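Local coordinates for pvivax hypothetical protein (Plasmodium vivax, PDB 2B30) that is of unknown function but probably acts as a metal-dependent phosphatase of the haloacid dehalogenase superfamily, and binds a calcium ion, at residues Val243-Asp248 and Ile253-Asn258; Cys278-Ser283 and Ala290-Lys295. All blocks are in the same frame, centred on the assembly; numbering follows the deposited sequence.

Contact 1: residues Val243-Asp248 and Ile253-Asn258. With CA (calcium ion), chain E.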
# COMPACT_ATOMS: atom_id res chain seq x y z
N VAL A 243 10.25 13.02 2.08
CA VAL A 243 10.38 12.27 0.84
C VAL A 243 9.72 13.03 -0.30
O VAL A 243 8.54 13.34 -0.22
CB VAL A 243 9.69 10.89 0.99
CG1 VAL A 243 9.72 10.14 -0.32
CG2 VAL A 243 10.38 10.09 2.09
N LEU A 244 10.49 13.32 -1.35
CA LEU A 244 9.93 13.87 -2.58
C LEU A 244 9.98 12.84 -3.70
O LEU A 244 11.03 12.26 -3.97
CB LEU A 244 10.66 15.13 -3.05
CG LEU A 244 10.23 15.64 -4.44
CD1 LEU A 244 9.89 17.10 -4.41
CD2 LEU A 244 11.28 15.36 -5.51
N VAL A 245 8.85 12.67 -4.37
CA VAL A 245 8.67 11.60 -5.34
C VAL A 245 8.03 12.14 -6.63
O VAL A 245 7.24 13.08 -6.59
CB VAL A 245 7.82 10.45 -4.74
CG1 VAL A 245 6.41 10.90 -4.43
CG2 VAL A 245 7.78 9.25 -5.66
N VAL A 246 8.40 11.54 -7.77
CA VAL A 246 7.90 11.97 -9.06
C VAL A 246 7.71 10.75 -10.00
O VAL A 246 8.53 9.84 -10.02
CB VAL A 246 8.82 13.10 -9.68
CG1 VAL A 246 10.23 12.62 -9.93
CG2 VAL A 246 8.21 13.66 -10.97
N GLY A 247 6.61 10.74 -10.75
CA GLY A 247 6.26 9.58 -11.57
C GLY A 247 5.21 9.85 -12.64
O GLY A 247 4.85 11.00 -12.89
N ASP A 248 4.71 8.79 -13.27
CA ASP A 248 3.90 8.96 -14.47
C ASP A 248 2.82 7.92 -14.76
O ASP A 248 1.86 8.23 -15.46
CB ASP A 248 4.82 9.03 -15.70
CG ASP A 248 5.41 7.69 -16.05
OD1 ASP A 248 6.13 7.12 -15.22
OD2 ASP A 248 5.15 7.20 -17.17
N ILE A 253 1.45 4.91 -8.75
CA ILE A 253 0.31 5.51 -8.07
C ILE A 253 0.34 5.40 -6.54
O ILE A 253 -0.04 6.35 -5.84
CB ILE A 253 -1.03 4.92 -8.60
CG1 ILE A 253 -1.25 5.35 -10.04
CG2 ILE A 253 -2.21 5.35 -7.73
CD1 ILE A 253 -2.18 4.42 -10.74
N ALA A 254 0.78 4.26 -6.03
CA ALA A 254 0.83 4.07 -4.58
C ALA A 254 1.87 4.96 -3.94
O ALA A 254 1.68 5.37 -2.81
CB ALA A 254 1.11 2.63 -4.23
N MET A 255 2.97 5.24 -4.64
CA MET A 255 3.97 6.13 -4.07
C MET A 255 3.60 7.60 -4.27
O MET A 255 4.02 8.45 -3.50
CB MET A 255 5.36 5.83 -4.62
CG MET A 255 5.65 6.38 -6.00
SD MET A 255 7.35 5.99 -6.40
CE MET A 255 7.50 6.72 -8.03
N LEU A 256 2.81 7.90 -5.30
CA LEU A 256 2.31 9.27 -5.51
C LEU A 256 1.18 9.61 -4.52
O LEU A 256 1.05 10.76 -4.09
CB LEU A 256 1.84 9.45 -6.95
CG LEU A 256 2.94 9.30 -8.01
CD1 LEU A 256 2.35 9.16 -9.42
CD2 LEU A 256 3.92 10.45 -7.94
N SER A 257 0.36 8.61 -4.17
CA SER A 257 -0.76 8.81 -3.24
C SER A 257 -0.31 8.98 -1.79
O SER A 257 -0.81 9.85 -1.09
CB SER A 257 -1.74 7.64 -3.31
OG SER A 257 -2.41 7.62 -4.56
N ASN A 258 0.62 8.14 -1.35
CA ASN A 258 1.00 8.08 0.07
C ASN A 258 2.11 9.05 0.50
O ASN A 258 2.46 9.12 1.68
CB ASN A 258 1.37 6.66 0.47
CG ASN A 258 0.22 5.69 0.29
OD1 ASN A 258 -0.03 5.24 -0.81
ND2 ASN A 258 -0.48 5.38 1.37
CA CA E . 7.60 4.99 -15.29

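Contact 2: residues Cys278-Ser283 and Ala290-Lys295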
# COMPACT_ATOMS: atom_id res chain seq x y z
N CYS A 278 0.56 17.30 -7.19
CA CYS A 278 0.78 18.38 -8.11
C CYS A 278 1.30 17.86 -9.45
O CYS A 278 2.23 17.05 -9.49
CB CYS A 278 1.78 19.31 -7.47
SG CYS A 278 2.09 20.80 -8.37
N VAL A 279 0.68 18.32 -10.53
CA VAL A 279 1.10 17.97 -11.88
C VAL A 279 2.12 19.01 -12.32
O VAL A 279 1.88 20.21 -12.22
CB VAL A 279 -0.09 18.00 -12.87
CG1 VAL A 279 0.38 17.58 -14.28
CG2 VAL A 279 -1.22 17.11 -12.38
N LEU A 280 3.25 18.55 -12.84
CA LEU A 280 4.28 19.49 -13.29
C LEU A 280 3.83 20.18 -14.59
O LEU A 280 3.13 19.59 -15.41
CB LEU A 280 5.63 18.78 -13.47
CG LEU A 280 6.31 18.27 -12.19
CD1 LEU A 280 7.45 17.33 -12.52
CD2 LEU A 280 6.82 19.41 -11.33
N PRO A 281 4.22 21.44 -14.78
CA PRO A 281 3.88 22.11 -16.03
C PRO A 281 4.76 21.67 -17.20
O PRO A 281 4.56 22.11 -18.33
CB PRO A 281 4.13 23.58 -15.71
CG PRO A 281 5.24 23.54 -14.74
CD PRO A 281 5.00 22.33 -13.89
N VAL A 282 5.72 20.79 -16.93
CA VAL A 282 6.71 20.43 -17.92
C VAL A 282 6.75 18.90 -18.04
O VAL A 282 6.44 18.19 -17.09
CB VAL A 282 8.07 21.08 -17.52
CG1 VAL A 282 8.76 20.28 -16.41
CG2 VAL A 282 8.98 21.24 -18.71
N SER A 283 7.07 18.40 -19.23
CA SER A 283 7.04 16.96 -19.50
C SER A 283 8.44 16.35 -19.40
O SER A 283 9.44 17.07 -19.29
CB SER A 283 6.43 16.69 -20.87
OG SER A 283 7.17 17.32 -21.88
N ALA A 290 14.90 17.60 -13.85
CA ALA A 290 15.73 18.81 -13.75
C ALA A 290 14.92 20.00 -13.22
O ALA A 290 15.34 20.67 -12.27
CB ALA A 290 16.36 19.14 -15.10
N TYR A 291 13.76 20.24 -13.83
CA TYR A 291 12.84 21.32 -13.43
C TYR A 291 12.43 21.25 -11.96
O TYR A 291 12.45 22.25 -11.26
CB TYR A 291 11.59 21.30 -14.31
CG TYR A 291 10.52 22.29 -13.90
CD1 TYR A 291 10.59 23.63 -14.31
CD2 TYR A 291 9.43 21.90 -13.13
CE1 TYR A 291 9.61 24.54 -13.94
CE2 TYR A 291 8.44 22.80 -12.76
CZ TYR A 291 8.54 24.12 -13.16
OH TYR A 291 7.58 25.04 -12.80
N LEU A 292 12.04 20.06 -11.51
CA LEU A 292 11.57 19.88 -10.14
C LEU A 292 12.72 19.98 -9.14
O LEU A 292 12.59 20.66 -8.13
CB LEU A 292 10.84 18.54 -10.01
CG LEU A 292 10.27 18.10 -8.66
CD1 LEU A 292 9.49 19.19 -7.98
CD2 LEU A 292 9.40 16.87 -8.86
N LEU A 293 13.84 19.33 -9.43
CA LEU A 293 14.98 19.36 -8.50
C LEU A 293 15.52 20.78 -8.29
O LEU A 293 15.92 21.14 -7.17
CB LEU A 293 16.12 18.43 -8.96
CG LEU A 293 15.84 16.93 -9.16
CD1 LEU A 293 17.13 16.14 -9.05
CD2 LEU A 293 14.81 16.40 -8.16
N LYS A 294 15.51 21.59 -9.35
CA LYS A 294 15.92 23.00 -9.25
C LYS A 294 15.03 23.75 -8.24
O LYS A 294 15.53 24.51 -7.41
CB LYS A 294 15.88 23.68 -10.63
N LYS A 295 13.73 23.50 -8.30
CA LYS A 295 12.80 24.15 -7.36
C LYS A 295 12.95 23.61 -5.93
O LYS A 295 12.70 24.33 -4.96
CB LYS A 295 11.35 24.04 -7.86
CG LYS A 295 11.14 24.73 -9.21
CD LYS A 295 9.87 25.58 -9.26
CE LYS A 295 9.85 26.53 -10.46
NZ LYS A 295 10.78 27.70 -10.33

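Contact 1: residues Val243-Asp248 and Ile253-Asn258
Strand Val-243 to Gly-247 and helix Ile-253 to Ser-257 run at 140° to each other, more antiparallel than parallel, with segment axes 8.4 Å apart and Val-245 and Leu-256 as the nearest CA pair. They are the first two elements of the beta-alpha-beta unit of strand 243-247, helix 253-257 and strand 261-264 in the HAD fold. The helix presents two side chains to the strand. Met-255 stretches out straight beyond CG and passes at a slant over Val-245: its SD lies 3.4 Å from CG2 of Val-245, the branch that is anti to the backbone N, and its CE goes on to within 3.8 Å of the carbonyl O of Val-246. Leu-256 starts off to the flank but bends its tip inward, where CD2 comes 3.9 Å from the backbone N of Gly-247 and more loosely meets CG1 of Val-245. No hydrogen bond joins the two segments. Just past the strand, the CB of Asp-248 leaves the backbone away from the helix, and OD1 binds the calcium ion at 2.6 Å, beside Asp-33 and Asp-35. Apolar packing thus sets the helix against the strand whose end carries this ligand, while a hydrogen bond from Asp-248 N to Asp-252 OD2 ties the intervening loop to that end.

Contact 2: residues Cys278-Ser283 and Ala290-Lys295
With chi1 at 174°, the ring of Tyr-291 swings off the helix, CG anti to the backbone N, and reaches Leu-280, Pro-281 and Val-282; Leu-280, its CG anti to its own carbonyl carbon (chi1 -67°), extends toward the helix to meet it. CD2 of Leu-280 sits at the ring edge, close to the ring plane and 4.0 Å from CE2 of Tyr-291, the leucine and the tyrosine running alongside and pointing opposite ways. Val-282 approaches the root of the same ring obliquely, its CG1 3.7 Å from CG of Tyr-291 and equally near CB. At the far end Pro-281 lies crosswise: its CG is 3.4 Å from the Tyr-291 OH, and its CD is 3.7 Å from CE2 of Tyr-291. The other branch of Leu-280 turns to the next helix residue, where CD1 meets CD2 of Leu-292 at 4.2 Å, the two side chains lying roughly perpendicular. The packing is therefore graded, from buried leucines to the exposed proline beside the phenol oxygen. No hydrogen bond crosses the contact. In the fold, backbone hydrogen bonds tie Leu-280 to Ala-264 and Val-282 to Ala-266. Leu-280 and Leu-292 both rest on Phe-263 of strand 261-264, and Val-18 of helix 18-21 packs against Leu-280 and Pro-281, so the segment after the edge strand 278-279 is wedged among helix 288-297, helix 18-21 and the sheet.

In the fold
The two contacts meet through strand 243-247, with centres 14 Å apart. Val-245, in contact 1, points to helix 253-257, while Leu-244 and Val-246 point to the other side, where contact 2 begins: CB of Val-246 lies 3.9 Å from CD2 of Leu-292, CG2 of Val-246 is 4.1 Å from CD1 of Leu-280, and CD2 of Leu-244 is 4.1 Å from CD2 of Leu-292. One central strand of the Rossmann-like HAD sheet is thus packed on both faces. Contact 1 runs directly into the metal site through Asp-248, whereas contact 2 stands back, the Leu-280 side chain about 13 Å from the calcium ion.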